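Local coordinates for protein putative solute-binding component of ABC transporter (Clostridium phytofermentans, PDB 4YS6) that binds beta-D-glucose in the cleft between its two lobes and probably serves as the sugar-capturing component of an ABC transporter, at residues 79-84 with 104-109; 123-128 with 176-181; 163-168 with 196-201; 220-225 with 253-258; 292-297 with 351-356. All blocks are in the same frame, centred on the assembly; numbering follows the deposited sequence.

Contacts 1 and 2 are both buried, but apolar packing of helix 78-90 against the start of helix 107-115 carries contact 1, whereas contact 2 is a polar seam at the glucose, joining the loop after strand 119-123 to helix 177-195. That helix also connects the two strands of contact 3, a partly buried, backbone-bonded sheet edge lying on the other side of the chain's centre from contact 1. Contact 4, with centre about 20 Å from that of contact 3, pairs two helices beside the same sheet and is buried. Contact 5 is partly buried and rich in charge; it meets contact 2 through Leu297 and, like contact 2, reaches the sugar.

Contact 1. Residues 79-84 with 104-109; sequences QTQVSQ and DSLGTV
Val82 and Leu106 make the closest apolar touch, CG2 of Val82 lying 3.7 Å from CD2 of Leu106 as the two side chains run antiparallel alongside each other. In Val82 CG1 stands anti to the backbone N (chi1 171°), and this sends the two methyls to different partners: CG2 goes to Leu106, while CG1 faces CB of Val109 at 4.4 Å. Valine, branched at CB, suits these spots because it packs close to a helix and has few rotamers to lose.

The polar link is indirect. Gln81 stretches out, CG anti to its N (chi1 -179°), and its OE1 takes a hydrogen from a water at 2.9 Å; the same water gives its other hydrogen to OG of Ser105, at 2.7 Å. The amide of Gln81 is pinned at both ends, OE1 by Ile101 N and NE2 by Ala99 O, which fixes its rotation in a buried place, and Ser105 OG also bonds to Glu102 O.

Leu106, the N-cap residue of helix 107-115, and Val109 both pack on Ile85 as well. The two helices thus lie together in the alpha/beta lobe built on the mixed sheet of strands 68-73, 38-43 and 95-98, and the glutamine ties helix 78-90 to the loop after strand 95-98.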
# COMPACT_ATOMS: atom_id res chain seq x y z
N GLN A 79 0.68 14.09 -14.20
CA GLN A 79 1.07 15.44 -14.59
C GLN A 79 0.56 16.46 -13.57
O GLN A 79 1.20 17.51 -13.36
CB GLN A 79 0.56 15.76 -15.99
CG GLN A 79 0.99 17.13 -16.47
CD GLN A 79 2.49 17.30 -16.42
OE1 GLN A 79 2.99 18.31 -15.92
NE2 GLN A 79 3.21 16.31 -16.93
N THR A 80 -0.55 16.15 -12.92
CA THR A 80 -1.06 17.04 -11.88
C THR A 80 -0.10 17.04 -10.70
O THR A 80 0.18 18.09 -10.14
CB THR A 80 -2.48 16.63 -11.42
OG1 THR A 80 -3.39 16.90 -12.50
CG2 THR A 80 -2.90 17.43 -10.18
N GLN A 81 0.40 15.87 -10.33
CA GLN A 81 1.33 15.82 -9.22
C GLN A 81 2.62 16.55 -9.55
O GLN A 81 3.16 17.27 -8.71
CB GLN A 81 1.62 14.38 -8.82
CG GLN A 81 2.57 14.32 -7.63
CD GLN A 81 2.57 12.95 -7.00
OE1 GLN A 81 3.01 11.97 -7.60
NE2 GLN A 81 2.04 12.88 -5.80
N VAL A 82 3.11 16.40 -10.77
CA VAL A 82 4.28 17.15 -11.20
C VAL A 82 4.05 18.67 -11.10
O VAL A 82 4.90 19.40 -10.57
CB VAL A 82 4.68 16.78 -12.65
CG1 VAL A 82 5.76 17.72 -13.16
CG2 VAL A 82 5.15 15.33 -12.69
N SER A 83 2.91 19.14 -11.60
CA SER A 83 2.61 20.57 -11.54
C SER A 83 2.45 21.05 -10.10
O SER A 83 2.85 22.16 -9.77
CB SER A 83 1.36 20.87 -12.35
OG SER A 83 1.62 20.59 -13.71
N GLN A 84 1.87 20.21 -9.24
CA GLN A 84 1.72 20.59 -7.84
C GLN A 84 3.06 20.76 -7.17
O GLN A 84 3.27 21.72 -6.44
CB GLN A 84 0.86 19.57 -7.10
CG GLN A 84 -0.58 19.64 -7.53
CD GLN A 84 -1.45 18.59 -6.90
OE1 GLN A 84 -0.98 17.53 -6.48
NE2 GLN A 84 -2.76 18.86 -6.85
N ASP A 104 8.82 6.55 -10.95
CA ASP A 104 9.85 7.09 -11.86
C ASP A 104 9.43 8.34 -12.67
O ASP A 104 10.12 8.73 -13.59
CB ASP A 104 10.32 5.98 -12.82
CG ASP A 104 9.19 5.41 -13.66
OD1 ASP A 104 8.01 5.73 -13.41
OD2 ASP A 104 9.50 4.60 -14.57
N SER A 105 8.33 8.98 -12.29
CA SER A 105 7.79 10.08 -13.07
C SER A 105 8.21 11.49 -12.69
O SER A 105 7.84 12.45 -13.36
CB SER A 105 6.26 10.03 -13.00
OG SER A 105 5.85 10.26 -11.65
N LEU A 106 8.95 11.63 -11.60
CA LEU A 106 9.20 12.93 -10.99
C LEU A 106 10.65 13.40 -11.15
O LEU A 106 11.07 14.37 -10.53
CB LEU A 106 8.85 12.88 -9.50
CG LEU A 106 7.42 12.47 -9.14
CD1 LEU A 106 7.15 12.52 -7.65
CD2 LEU A 106 6.42 13.35 -9.87
N GLY A 107 11.41 12.73 -12.00
CA GLY A 107 12.83 13.02 -12.10
C GLY A 107 13.15 14.46 -12.45
O GLY A 107 14.05 15.06 -11.89
N THR A 108 12.41 15.03 -13.40
CA THR A 108 12.67 16.39 -13.81
C THR A 108 12.41 17.38 -12.69
O THR A 108 13.24 18.23 -12.41
CB THR A 108 11.82 16.76 -15.04
OG1 THR A 108 12.15 15.87 -16.11
CG2 THR A 108 12.10 18.18 -15.47
N VAL A 109 11.26 17.27 -12.04
CA VAL A 109 10.91 18.26 -11.04
C VAL A 109 11.75 18.07 -9.79
O VAL A 109 12.07 19.03 -9.09
CB VAL A 109 9.40 18.21 -10.69
CG1 VAL A 109 9.01 16.92 -10.02
CG2 VAL A 109 9.02 19.41 -9.85
O HOH W 1 3.80 10.58 -9.97

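Contact 2. Residues 123-128 with 176-181; sequences YDRLIM and DNNARF. With BGC (beta-D-glucopyranose), chain D.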
# COMPACT_ATOMS: atom_id res chain seq x y z
N TYR A 123 7.53 9.48 0.75
CA TYR A 123 6.53 9.10 1.72
C TYR A 123 5.82 7.85 1.24
O TYR A 123 5.13 7.88 0.23
CB TYR A 123 5.50 10.23 1.91
CG TYR A 123 4.51 9.97 3.02
CD1 TYR A 123 3.40 9.17 2.81
CD2 TYR A 123 4.69 10.53 4.27
CE1 TYR A 123 2.50 8.91 3.84
CE2 TYR A 123 3.82 10.28 5.30
CZ TYR A 123 2.73 9.49 5.09
OH TYR A 123 1.87 9.27 6.14
N ASP A 124 6.01 6.77 2.01
CA ASP A 124 5.39 5.45 1.84
C ASP A 124 5.84 4.68 0.60
O ASP A 124 6.18 3.49 0.72
CB ASP A 124 3.88 5.53 1.83
CG ASP A 124 3.26 4.16 2.01
OD1 ASP A 124 3.11 3.70 3.17
OD2 ASP A 124 3.03 3.50 0.98
N ARG A 125 5.82 5.35 -0.55
CA ARG A 125 6.29 4.79 -1.82
C ARG A 125 7.65 5.34 -2.18
O ARG A 125 7.90 6.52 -2.03
CB ARG A 125 5.32 5.14 -2.94
CG ARG A 125 3.91 4.62 -2.67
CD ARG A 125 2.92 5.27 -3.62
NE ARG A 125 1.59 4.64 -3.52
CZ ARG A 125 0.54 5.00 -4.26
NH1 ARG A 125 0.63 5.99 -5.13
NH2 ARG A 125 -0.61 4.35 -4.14
N LEU A 126 8.54 4.49 -2.66
CA LEU A 126 9.87 4.94 -2.98
C LEU A 126 9.90 5.67 -4.35
O LEU A 126 9.29 5.23 -5.33
CB LEU A 126 10.84 3.77 -2.94
CG LEU A 126 12.32 4.09 -3.09
CD1 LEU A 126 12.82 5.02 -2.01
CD2 LEU A 126 13.15 2.80 -3.15
N ILE A 127 10.61 6.79 -4.39
CA ILE A 127 10.83 7.56 -5.62
C ILE A 127 12.06 7.00 -6.31
O ILE A 127 13.10 6.85 -5.67
CB ILE A 127 11.00 9.06 -5.31
CG1 ILE A 127 9.66 9.62 -4.81
CG2 ILE A 127 11.50 9.83 -6.52
CD1 ILE A 127 9.77 10.97 -4.15
N MSE A 128 11.91 6.62 -7.58
CA MSE A 128 12.88 5.80 -8.30
C MSE A 128 13.73 6.59 -9.30
O MSE A 128 13.28 7.60 -9.85
CB MSE A 128 12.15 4.67 -9.07
CG MSE A 128 11.15 3.86 -8.31
SE MSE A 128 11.93 3.00 -6.74
CE MSE A 128 12.96 1.62 -7.67
N ASP A 176 4.06 1.60 -8.84
CA ASP A 176 4.26 1.71 -7.38
C ASP A 176 5.26 0.66 -6.92
O ASP A 176 4.97 -0.53 -6.94
CB ASP A 176 2.92 1.51 -6.68
CG ASP A 176 2.98 1.63 -5.18
OD1 ASP A 176 4.08 1.78 -4.62
OD2 ASP A 176 1.90 1.56 -4.53
N ASN A 177 6.45 1.11 -6.54
CA ASN A 177 7.50 0.18 -6.12
C ASN A 177 7.02 -0.70 -4.97
O ASN A 177 7.46 -1.85 -4.84
CB ASN A 177 8.77 0.94 -5.74
CG ASN A 177 9.98 0.04 -5.59
OD1 ASN A 177 10.40 -0.64 -6.54
ND2 ASN A 177 10.59 0.07 -4.41
N ASN A 178 6.13 -0.20 -4.13
CA ASN A 178 5.61 -1.03 -3.06
C ASN A 178 4.93 -2.30 -3.53
O ASN A 178 4.98 -3.33 -2.84
CB ASN A 178 4.62 -0.30 -2.19
CG ASN A 178 5.24 0.83 -1.40
OD1 ASN A 178 6.46 1.03 -1.39
ND2 ASN A 178 4.41 1.55 -0.69
N ALA A 179 4.28 -2.25 -4.69
CA ALA A 179 3.54 -3.40 -5.17
C ALA A 179 4.51 -4.56 -5.40
O ALA A 179 4.17 -5.71 -5.14
CB ALA A 179 2.78 -3.07 -6.45
N ARG A 180 5.73 -4.25 -5.86
CA ARG A 180 6.77 -5.26 -6.08
C ARG A 180 7.12 -5.96 -4.79
O ARG A 180 7.33 -7.17 -4.76
CB ARG A 180 8.05 -4.64 -6.66
CG ARG A 180 7.92 -4.05 -8.03
CD ARG A 180 9.31 -3.86 -8.66
NE ARG A 180 10.23 -3.07 -7.84
CZ ARG A 180 11.37 -3.52 -7.30
NH1 ARG A 180 11.76 -4.78 -7.45
NH2 ARG A 180 12.13 -2.70 -6.59
N PHE A 181 7.20 -5.19 -3.73
CA PHE A 181 7.50 -5.73 -2.41
C PHE A 181 6.35 -6.53 -1.80
O PHE A 181 6.59 -7.58 -1.17
CB PHE A 181 7.92 -4.60 -1.48
CG PHE A 181 9.34 -4.19 -1.67
CD1 PHE A 181 9.73 -3.50 -2.81
CD2 PHE A 181 10.30 -4.54 -0.74
CE1 PHE A 181 11.04 -3.17 -3.00
CE2 PHE A 181 11.61 -4.20 -0.91
CZ PHE A 181 11.99 -3.51 -2.04
C2 BGC D . 0.42 1.65 -0.07
C3 BGC D . -0.78 0.86 0.34
C4 BGC D . -2.00 1.29 -0.36
C5 BGC D . -1.83 1.33 -1.85
C6 BGC D . -2.98 1.97 -2.59
C1 BGC D . 0.63 1.51 -1.59
O1 BGC D . 1.64 2.19 -2.01
O2 BGC D . 1.57 1.16 0.61
O3 BGC D . -0.92 1.04 1.80
O4 BGC D . -3.10 0.37 -0.12
O5 BGC D . -0.63 2.12 -2.13
O6 BGC D . -3.39 3.19 -1.98
O HOH W 2 8.79 1.31 -2.36
O HOH W 3 7.11 3.83 -6.33
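This is a polar, ligand-bridged contact across the sugar-binding cleft, between the loop leaving strand 119-123 and the N-terminus of helix 177-195, as in periplasmic binding proteins of this fold. Asn178, with two N-H groups on ND2, donates to Asp124 O at 3.0 Å, from above the carbonyl plane, and to glucose O2. Asp176 caps its helix by accepting from Asn178 N through OD1; OD2, also bonded to Trp216 NE1, receives the anomeric hydroxyl O1 at 2.6 Å. Arg125 lies extended across Asp176: NE donates to O1 and NH2 to the ring oxygen O5 at 3.0 Å, whereas Asp176 OD2 sits out of the guanidinium plane, 3.3 Å from NE, attracted by charge alone. Asp124 OD2 accepts from O2, carboxylates suiting O-H donors. One water joins Leu126 N to Asn177 ND2 and Asn178 OD1, another Leu126 O to Asn177 N. CE of Met128 (selenomethionine) lies 3.6 Å from Asn177 OD1. O1 and O2 each take bonds from both segments, so binding glucose should help hold them together.

Contact 3. Residues 163-168 with 196-201; sequences GPFNLE and GGVLVV
Pro164 and Val200 meet on one face of a parallel strand pair, CB of the proline 3.9 Å from CG2 of the valine. In Val200 CG1 is anti to the backbone N (chi1 169°), which leaves CG2 beside that N and aimed back at the proline, while CG1 turns to the side chain of Asn166, lying alongside and pointing the same way. On the other face CB of Phe165 rests 4.0 Å from CD2 of Leu199, and the Phe165 ring atom CD2 approaches CG1 of Val198.

These are the two strands of a beta-alpha-beta crossover, strand 165-170 leading through helix 177-195 to strand 199-200, the edge of a parallel sheet. Phe165 N to Val198 O, Val200 N to Phe165 O (2.8 Å) and Leu167 N to Val200 O zip them together. Gly197, with its positive phi, closes a Schellman motif at the end of the helix, a turn that glycine enters readily.

Leu167 swings CG anti to its N (chi1 174°), carrying CD2 to 4.1 Å from CG2 of Val201 and near CD1 of Leu199, which itself packs on Leu190 and Val194 of the helix. The bent side chain of Glu168 brings OE1 to 3.6 Å from CG1 of Val201; the carboxylate oxygens are bonded to Ser203 OG and Tyr233 OH.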
# COMPACT_ATOMS: atom_id res chain seq x y z
N GLY A 163 -3.63 -30.81 -1.55
CA GLY A 163 -4.40 -29.96 -2.44
C GLY A 163 -4.89 -30.82 -3.60
O GLY A 163 -5.05 -32.03 -3.45
N PRO A 164 -5.10 -30.22 -4.77
CA PRO A 164 -4.81 -28.83 -5.06
C PRO A 164 -5.84 -27.87 -4.48
O PRO A 164 -6.98 -28.24 -4.18
CB PRO A 164 -4.86 -28.78 -6.59
CG PRO A 164 -5.83 -29.83 -6.95
CD PRO A 164 -5.62 -30.94 -5.95
N PHE A 165 -5.39 -26.64 -4.31
CA PHE A 165 -6.24 -25.51 -3.95
C PHE A 165 -6.16 -24.47 -5.05
O PHE A 165 -5.09 -24.22 -5.61
CB PHE A 165 -5.81 -24.86 -2.65
CG PHE A 165 -5.80 -25.78 -1.48
CD1 PHE A 165 -6.95 -25.98 -0.75
CD2 PHE A 165 -4.64 -26.41 -1.08
CE1 PHE A 165 -6.96 -26.80 0.34
CE2 PHE A 165 -4.63 -27.24 0.03
CZ PHE A 165 -5.80 -27.43 0.73
N ASN A 166 -7.28 -23.81 -5.32
CA ASN A 166 -7.35 -22.81 -6.38
C ASN A 166 -7.09 -21.42 -5.82
O ASN A 166 -7.74 -21.00 -4.88
CB ASN A 166 -8.70 -22.87 -7.08
CG ASN A 166 -8.88 -24.14 -7.87
OD1 ASN A 166 -9.81 -24.91 -7.63
ND2 ASN A 166 -7.96 -24.39 -8.79
N LEU A 167 -6.15 -20.72 -6.45
CA LEU A 167 -5.70 -19.40 -6.03
C LEU A 167 -5.85 -18.40 -7.16
O LEU A 167 -5.60 -18.75 -8.30
CB LEU A 167 -4.23 -19.48 -5.63
CG LEU A 167 -3.51 -18.16 -5.28
CD1 LEU A 167 -3.97 -17.65 -3.97
CD2 LEU A 167 -2.00 -18.34 -5.28
N GLU A 168 -6.26 -17.17 -6.85
CA GLU A 168 -6.06 -16.06 -7.79
C GLU A 168 -5.35 -14.93 -7.07
O GLU A 168 -5.35 -14.86 -5.85
CB GLU A 168 -7.37 -15.59 -8.41
CG GLU A 168 -8.11 -16.69 -9.24
CD GLU A 168 -7.41 -17.06 -10.55
OE1 GLU A 168 -6.62 -16.24 -11.06
OE2 GLU A 168 -7.68 -18.16 -11.08
N GLY A 196 4.97 -26.50 -6.94
CA GLY A 196 4.72 -27.88 -6.57
C GLY A 196 3.35 -28.41 -6.95
O GLY A 196 3.05 -29.58 -6.69
N GLY A 197 2.51 -27.57 -7.55
CA GLY A 197 1.20 -28.00 -7.99
C GLY A 197 0.18 -28.11 -6.87
O GLY A 197 -0.92 -28.62 -7.06
N VAL A 198 0.53 -27.62 -5.69
CA VAL A 198 -0.37 -27.67 -4.54
C VAL A 198 -1.37 -26.51 -4.66
O VAL A 198 -2.54 -26.65 -4.28
CB VAL A 198 0.39 -27.56 -3.22
CG1 VAL A 198 -0.56 -27.50 -2.07
CG2 VAL A 198 1.36 -28.73 -3.06
N LEU A 199 -0.89 -25.37 -5.14
CA LEU A 199 -1.72 -24.22 -5.52
C LEU A 199 -1.82 -24.14 -7.04
O LEU A 199 -0.81 -24.22 -7.75
CB LEU A 199 -1.13 -22.92 -5.00
CG LEU A 199 -1.02 -22.85 -3.49
CD1 LEU A 199 -0.25 -21.59 -3.13
CD2 LEU A 199 -2.40 -22.84 -2.87
N VAL A 200 -3.04 -24.00 -7.52
CA VAL A 200 -3.34 -23.91 -8.94
C VAL A 200 -3.99 -22.59 -9.22
O VAL A 200 -5.00 -22.25 -8.61
CB VAL A 200 -4.27 -25.02 -9.38
CG1 VAL A 200 -4.79 -24.76 -10.80
CG2 VAL A 200 -3.55 -26.36 -9.29
N VAL A 201 -3.44 -21.84 -10.16
CA VAL A 201 -4.04 -20.56 -10.53
C VAL A 201 -4.77 -20.80 -11.83
O VAL A 201 -4.15 -20.87 -12.90
CB VAL A 201 -2.98 -19.45 -10.64
CG1 VAL A 201 -3.62 -18.14 -11.07
CG2 VAL A 201 -2.26 -19.25 -9.31

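Contact 4. Residues 220-225 with 253-258; sequences TAQNRM and VTNALT
Ala221 opens the contact with segment 253-258 of helix 247-260, its CB 4.5 Å from Val253 N; so small a side chain suits a place where two helices come together, the axes of these short segments approaching to 7.7 Å at a crossing angle of -39°. One residue on, Gln222 reaches out with CG anti to its N (chi1 -175°) and an extended chain, laying its amide against Asn255, with CD of Gln222 3.4 Å from CB of Asn255. Asn255 ND2 donates to Gln222 OE1 at 3.2 Å, from above the carbonyl plane, with the two amides turned 66° apart. In Met225 (selenomethionine) CG lies 3.6 Å from CB of Ala256; bends at chi2 and chi3 then carry SE to 4.1 Å from CG1 of Val253. Like Ala221 and Val253, it packs on Phe170 of strand 165-170. The chemistry is therefore divided: small and flexible apolar groups fill the buried side next to the sheet, while the single amide-amide bond lies on the more exposed margin, where polar ends can also meet solvent.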
# COMPACT_ATOMS: atom_id res chain seq x y z
N THR A 220 -11.29 -1.70 -11.41
CA THR A 220 -10.50 -2.55 -12.28
C THR A 220 -10.36 -3.97 -11.72
O THR A 220 -10.50 -4.97 -12.45
CB THR A 220 -9.10 -1.91 -12.51
OG1 THR A 220 -9.28 -0.65 -13.18
CG2 THR A 220 -8.22 -2.81 -13.38
N ALA A 221 -10.13 -4.07 -10.41
CA ALA A 221 -10.07 -5.37 -9.75
C ALA A 221 -11.40 -6.10 -9.87
O ALA A 221 -11.43 -7.29 -10.17
CB ALA A 221 -9.72 -5.23 -8.31
N GLN A 222 -12.49 -5.39 -9.63
CA GLN A 222 -13.81 -6.00 -9.72
C GLN A 222 -14.08 -6.55 -11.13
O GLN A 222 -14.59 -7.66 -11.28
CB GLN A 222 -14.87 -4.98 -9.32
CG GLN A 222 -16.25 -5.55 -9.28
CD GLN A 222 -17.24 -4.57 -8.70
OE1 GLN A 222 -16.86 -3.57 -8.09
NE2 GLN A 222 -18.52 -4.87 -8.86
N ASN A 223 -13.75 -5.78 -12.16
CA ASN A 223 -13.99 -6.18 -13.53
C ASN A 223 -13.16 -7.43 -13.89
O ASN A 223 -13.65 -8.35 -14.56
CB ASN A 223 -13.68 -5.02 -14.48
CG ASN A 223 -14.78 -3.97 -14.47
OD1 ASN A 223 -15.92 -4.24 -14.11
ND2 ASN A 223 -14.43 -2.75 -14.89
N ARG A 224 -11.91 -7.47 -13.44
CA ARG A 224 -11.07 -8.62 -13.71
C ARG A 224 -11.57 -9.85 -12.94
O ARG A 224 -11.66 -10.94 -13.51
CB ARG A 224 -9.61 -8.31 -13.37
CG ARG A 224 -8.67 -9.52 -13.46
CD ARG A 224 -7.18 -9.18 -13.33
NE ARG A 224 -6.47 -10.44 -13.25
CZ ARG A 224 -5.80 -10.88 -12.19
NH1 ARG A 224 -5.56 -10.10 -11.15
NH2 ARG A 224 -5.28 -12.09 -12.23
N MSE A 225 -11.95 -9.69 -11.67
CA MSE A 225 -12.46 -10.82 -10.90
C MSE A 225 -13.77 -11.33 -11.51
O MSE A 225 -13.99 -12.55 -11.58
CB MSE A 225 -12.65 -10.45 -9.43
CG MSE A 225 -13.13 -11.59 -8.53
SE MSE A 225 -11.64 -12.89 -8.20
CE MSE A 225 -12.27 -14.39 -9.17
N VAL A 253 -12.54 -7.34 -5.55
CA VAL A 253 -12.69 -8.79 -5.57
C VAL A 253 -13.94 -9.23 -4.81
O VAL A 253 -14.76 -10.00 -5.33
CB VAL A 253 -11.43 -9.44 -4.99
CG1 VAL A 253 -11.65 -10.90 -4.59
CG2 VAL A 253 -10.30 -9.34 -6.03
N THR A 254 -14.13 -8.76 -3.59
CA THR A 254 -15.31 -9.18 -2.84
C THR A 254 -16.61 -8.66 -3.46
O THR A 254 -17.63 -9.37 -3.44
CB THR A 254 -15.23 -8.77 -1.35
OG1 THR A 254 -15.13 -7.36 -1.21
CG2 THR A 254 -14.03 -9.37 -0.70
N ASN A 255 -16.61 -7.47 -4.07
CA ASN A 255 -17.77 -7.01 -4.83
C ASN A 255 -18.14 -8.00 -5.93
O ASN A 255 -19.31 -8.32 -6.12
CB ASN A 255 -17.54 -5.64 -5.46
CG ASN A 255 -17.56 -4.50 -4.45
OD1 ASN A 255 -18.00 -4.63 -3.31
ND2 ASN A 255 -17.10 -3.35 -4.90
N ALA A 256 -17.15 -8.48 -6.67
CA ALA A 256 -17.40 -9.43 -7.76
C ALA A 256 -17.86 -10.76 -7.23
O ALA A 256 -18.75 -11.37 -7.82
CB ALA A 256 -16.16 -9.61 -8.60
N LEU A 257 -17.24 -11.24 -6.16
CA LEU A 257 -17.61 -12.54 -5.61
C LEU A 257 -19.04 -12.48 -5.12
O LEU A 257 -19.82 -13.41 -5.34
CB LEU A 257 -16.67 -12.96 -4.48
CG LEU A 257 -15.23 -13.27 -4.84
CD1 LEU A 257 -14.42 -13.40 -3.52
CD2 LEU A 257 -15.13 -14.54 -5.65
N THR A 258 -19.42 -11.37 -4.47
CA THR A 258 -20.80 -11.20 -4.00
C THR A 258 -21.77 -11.26 -5.16
O THR A 258 -22.82 -11.92 -5.09
CB THR A 258 -20.95 -9.87 -3.24
OG1 THR A 258 -20.22 -9.99 -2.01
CG2 THR A 258 -22.39 -9.57 -2.91

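Contact 5. Residues 292-297 with 351-356; sequences KDTRTL and SGYYTE. With BGC (beta-D-glucopyranose), chain D.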
# COMPACT_ATOMS: atom_id res chain seq x y z
N LYS A 292 -1.73 -0.42 9.22
CA LYS A 292 -0.60 0.46 9.12
C LYS A 292 -1.03 1.84 9.66
O LYS A 292 -1.81 2.57 9.05
CB LYS A 292 -0.11 0.55 7.66
CG LYS A 292 0.17 -0.82 7.03
CD LYS A 292 0.99 -0.76 5.77
CE LYS A 292 0.35 0.04 4.65
NZ LYS A 292 1.17 -0.18 3.42
N ASP A 293 -0.56 2.16 10.86
CA ASP A 293 -1.06 3.36 11.53
C ASP A 293 -0.42 4.59 10.88
O ASP A 293 0.75 4.90 11.14
CB ASP A 293 -0.76 3.30 13.03
CG ASP A 293 -1.47 4.38 13.82
OD1 ASP A 293 -1.77 5.46 13.25
OD2 ASP A 293 -1.72 4.17 15.02
N THR A 294 -1.18 5.28 10.03
CA THR A 294 -0.62 6.44 9.31
C THR A 294 -0.19 7.56 10.25
O THR A 294 0.62 8.40 9.87
CB THR A 294 -1.62 7.03 8.28
OG1 THR A 294 -2.82 7.49 8.91
CG2 THR A 294 -1.97 6.00 7.25
N ARG A 295 -0.72 7.59 11.48
CA ARG A 295 -0.33 8.62 12.42
C ARG A 295 1.13 8.43 12.82
O ARG A 295 1.88 9.39 13.05
CB ARG A 295 -1.22 8.59 13.65
CG ARG A 295 -2.67 8.77 13.38
CD ARG A 295 -3.46 8.54 14.64
NE ARG A 295 -3.36 7.14 15.04
CZ ARG A 295 -4.04 6.61 16.05
NH1 ARG A 295 -4.85 7.36 16.76
NH2 ARG A 295 -3.90 5.33 16.33
N THR A 296 1.51 7.16 12.94
CA THR A 296 2.88 6.78 13.31
C THR A 296 3.85 7.11 12.20
O THR A 296 4.95 7.63 12.45
CB THR A 296 2.97 5.28 13.61
OG1 THR A 296 2.07 4.98 14.67
CG2 THR A 296 4.39 4.90 14.03
N LEU A 297 3.46 6.78 10.98
CA LEU A 297 4.29 7.11 9.82
C LEU A 297 4.49 8.62 9.75
O LEU A 297 5.62 9.09 9.59
CB LEU A 297 3.66 6.58 8.53
CG LEU A 297 4.43 6.85 7.24
CD1 LEU A 297 5.84 6.34 7.34
CD2 LEU A 297 3.71 6.17 6.07
N SER A 351 -7.38 2.42 19.93
CA SER A 351 -6.21 3.21 19.56
C SER A 351 -6.55 4.61 19.07
O SER A 351 -5.66 5.43 18.83
CB SER A 351 -5.46 2.54 18.43
OG SER A 351 -6.27 2.64 17.28
N GLY A 352 -7.84 4.86 18.85
CA GLY A 352 -8.30 6.16 18.44
C GLY A 352 -8.19 6.37 16.95
O GLY A 352 -8.41 7.47 16.46
N TYR A 353 -7.85 5.33 16.20
CA TYR A 353 -7.69 5.52 14.75
C TYR A 353 -9.02 5.85 14.07
O TYR A 353 -9.11 6.79 13.27
CB TYR A 353 -7.07 4.27 14.12
CG TYR A 353 -6.48 4.55 12.76
CD1 TYR A 353 -5.21 5.10 12.64
CD2 TYR A 353 -7.19 4.31 11.59
CE1 TYR A 353 -4.66 5.39 11.41
CE2 TYR A 353 -6.63 4.60 10.33
CZ TYR A 353 -5.36 5.14 10.26
OH TYR A 353 -4.75 5.44 9.04
N TYR A 354 -10.04 5.07 14.38
CA TYR A 354 -11.40 5.30 13.92
C TYR A 354 -12.31 5.55 15.11
O TYR A 354 -11.97 5.18 16.24
CB TYR A 354 -11.93 4.09 13.15
CG TYR A 354 -11.27 3.83 11.81
CD1 TYR A 354 -11.02 4.86 10.92
CD2 TYR A 354 -10.94 2.53 11.42
CE1 TYR A 354 -10.46 4.61 9.67
CE2 TYR A 354 -10.38 2.27 10.17
CZ TYR A 354 -10.14 3.31 9.30
OH TYR A 354 -9.58 3.08 8.07
N THR A 355 -13.47 6.16 14.87
CA THR A 355 -14.51 6.26 15.89
C THR A 355 -15.45 5.10 15.69
O THR A 355 -15.52 4.55 14.59
CB THR A 355 -15.27 7.57 15.79
OG1 THR A 355 -16.09 7.55 14.61
CG2 THR A 355 -14.32 8.74 15.72
N GLU A 356 -16.18 4.73 16.73
CA GLU A 356 -17.06 3.57 16.65
C GLU A 356 -18.16 3.81 15.61
O GLU A 356 -18.64 2.87 14.98
CB GLU A 356 -17.69 3.25 18.02
CG GLU A 356 -17.79 1.75 18.34
CD GLU A 356 -18.58 1.46 19.62
OE1 GLU A 356 -19.79 1.75 19.65
OE2 GLU A 356 -17.98 0.93 20.59
C2 BGC D . 0.42 1.65 -0.07
C3 BGC D . -0.78 0.86 0.34
C4 BGC D . -2.00 1.29 -0.36
C5 BGC D . -1.83 1.33 -1.85
C6 BGC D . -2.98 1.97 -2.59
C1 BGC D . 0.63 1.51 -1.59
O1 BGC D . 1.64 2.19 -2.01
O2 BGC D . 1.57 1.16 0.61
O3 BGC D . -0.92 1.04 1.80
O4 BGC D . -3.10 0.37 -0.12
O5 BGC D . -0.63 2.12 -2.13
O6 BGC D . -3.39 3.19 -1.98
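Asp293, the N-cap of helix 294-309, and Tyr353, in the turn after helix 344-349, have the closest backbones, their CA atoms 7.7 Å apart, so side chains span the gap. Arg295 bends at chi3 (-67°) and clasps Asp293 side-on, NE to OD1 on its syn lone pair and NH2 to OD2 at 2.8 Å; OD1 also caps the helix through Arg295 N. The guanidinium's far end grips Ser351 O with both NH1, at 2.9 Å, and NH2, from one face of the carbonyl. Arginine suits this place because its several N-H groups serve both partners at once. Held flat, it takes Tyr353 CD1 over one face, the ring nearly perpendicular and edge-on; Asp293 OD1 meets the same ring edge, 3.4 Å from Tyr353 CE1. Tyr353 OH shares a hydrogen bond with Thr294 OG1 at 2.8 Å. Lys292 NZ bonds glucose O3 and Gln271. The contact joins the turn after helix 344-349 to the start of helix 294-309, just after strand 289-291, with helix 50-64 against Thr294 and Phe291 edge-to-face with Tyr353.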